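Local coordinates for BB_2cx5_001 (Thermus thermophilus, PDB 3RI0), which serves as a computationally designed scaffold that presents a backbone-grafted linear HIV epitope, built on a Thermus thermophilus protein of the aminoacyl-tRNA editing domain family, at residues Ser3-Arg8 / Gly129-Ala134. The protein carries 6 engineered substitutions. Numbering follows the deposited sequence.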
# COMPACT_ATOMS: atom_id res chain seq x y z
N SER A 3 -15.60 5.77 7.93
CA SER A 3 -16.10 5.17 6.69
C SER A 3 -16.08 3.64 6.64
O SER A 3 -15.35 2.99 7.38
CB SER A 3 -15.32 5.72 5.49
OG SER A 3 -14.04 5.11 5.37
N PRO A 4 -16.90 3.05 5.74
CA PRO A 4 -16.95 1.59 5.62
C PRO A 4 -15.57 1.06 5.29
O PRO A 4 -15.15 0.03 5.82
CB PRO A 4 -17.92 1.38 4.46
CG PRO A 4 -18.82 2.57 4.55
CD PRO A 4 -17.85 3.69 4.82
N SER A 5 -14.85 1.77 4.42
CA SER A 5 -13.51 1.36 4.03
C SER A 5 -12.59 1.31 5.24
O SER A 5 -11.93 0.30 5.48
CB SER A 5 -12.94 2.32 2.98
OG SER A 5 -13.79 2.40 1.83
N ALA A 6 -12.54 2.40 6.00
CA ALA A 6 -11.69 2.44 7.18
C ALA A 6 -12.02 1.27 8.08
O ALA A 6 -11.12 0.54 8.52
CB ALA A 6 -11.89 3.75 7.93
N ARG A 7 -13.30 1.08 8.35
CA ARG A 7 -13.77 -0.01 9.19
C ARG A 7 -13.31 -1.36 8.67
O ARG A 7 -12.93 -2.24 9.45
CB ARG A 7 -15.29 -0.04 9.28
CG ARG A 7 -15.93 1.07 10.11
CD ARG A 7 -17.31 0.62 10.58
NE ARG A 7 -18.32 1.66 10.48
CZ ARG A 7 -19.06 1.90 9.40
NH1 ARG A 7 -18.90 1.15 8.30
NH2 ARG A 7 -19.96 2.87 9.41
N ARG A 8 -13.35 -1.53 7.35
CA ARG A 8 -12.94 -2.78 6.74
C ARG A 8 -11.47 -3.05 6.95
O ARG A 8 -11.07 -4.16 7.28
CB ARG A 8 -13.26 -2.78 5.24
CG ARG A 8 -12.85 -4.08 4.57
CD ARG A 8 -13.73 -4.39 3.38
NE ARG A 8 -13.95 -5.82 3.24
CZ ARG A 8 -13.20 -6.63 2.51
NH1 ARG A 8 -12.17 -6.15 1.81
NH2 ARG A 8 -13.49 -7.93 2.46
N GLY A 129 -5.88 3.56 4.22
CA GLY A 129 -6.90 2.85 4.97
C GLY A 129 -8.19 2.54 4.24
O GLY A 129 -9.25 2.45 4.87
N GLY A 130 -8.13 2.36 2.92
CA GLY A 130 -9.34 2.04 2.17
C GLY A 130 -9.86 3.17 1.30
O GLY A 130 -10.70 2.95 0.41
N THR A 131 -9.41 4.39 1.58
CA THR A 131 -9.81 5.56 0.82
C THR A 131 -8.66 6.56 0.90
O THR A 131 -7.75 6.41 1.73
CB THR A 131 -11.05 6.26 1.41
OG1 THR A 131 -10.62 7.20 2.40
CG2 THR A 131 -11.98 5.27 2.06
N PRO A 132 -8.67 7.59 0.04
CA PRO A 132 -7.60 8.58 0.05
C PRO A 132 -7.45 9.28 1.41
O PRO A 132 -6.36 9.71 1.78
CB PRO A 132 -8.01 9.56 -1.05
CG PRO A 132 -8.81 8.70 -1.98
CD PRO A 132 -9.64 7.88 -1.04
N ARG A 133 -8.55 9.37 2.16
CA ARG A 133 -8.54 10.04 3.45
C ARG A 133 -8.47 9.15 4.69
O ARG A 133 -8.96 9.52 5.76
CB ARG A 133 -9.76 10.97 3.55
CG ARG A 133 -10.84 10.72 2.49
CD ARG A 133 -11.52 12.02 2.08
NE ARG A 133 -11.39 12.28 0.64
CZ ARG A 133 -12.20 11.80 -0.30
NH1 ARG A 133 -13.22 11.00 0.04
NH2 ARG A 133 -12.00 12.11 -1.58
N ALA A 134 -7.84 7.98 4.56
CA ALA A 134 -7.69 7.08 5.70
C ALA A 134 -6.28 6.50 5.68
O ALA A 134 -5.77 6.12 4.63
CB ALA A 134 -8.73 5.96 5.64
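S5 and T131 meet where the first turn of helix 4-15 rests on the loop between strands 125-128 and 134-138. The S5 side chain carries most of the contact. Its CB sits 3.2 Å from CG2 of T131, tighter than usual for two carbons. Its hydroxyl lies beside its own backbone N and anti to the carbonyl carbon (chi1 -58°). This sets OG against the loop, 3.4 Å from O of G130, at most a weak hydrogen bond. OG also touches the T131 methyl. T131 thus offers the helix its CG2, while its OG1 takes a weak bond from N of R133 inside the type I turn T131-A134. The same methyl reaches OG of S3 at 3.9 Å. S3 is the N-cap: its OG accepts from N of A6 at 3.2 Å, nearly straight at 171°. The S3 backbone N also bonds to OE1 of E25.

G130 lets the backbones come close: its CA is 4.6 Å from CA of S5. It has no side chain, which fits both its positive phi (108°) and the S5 CB packed against it. CA of A6 makes a CA-H...O contact with O of G129, 3.4 Å. CB of A134 points toward the helix and touches CB of A6 at 4.5 Å. A6 also packs on V23 and E25 of strand 23-25. The chemistry is therefore mostly van der Waals, with at most one weak hydroxyl bond and a CH...O contact, which implies that close fit, more than strong polar pairing, seats the helix start on this loop.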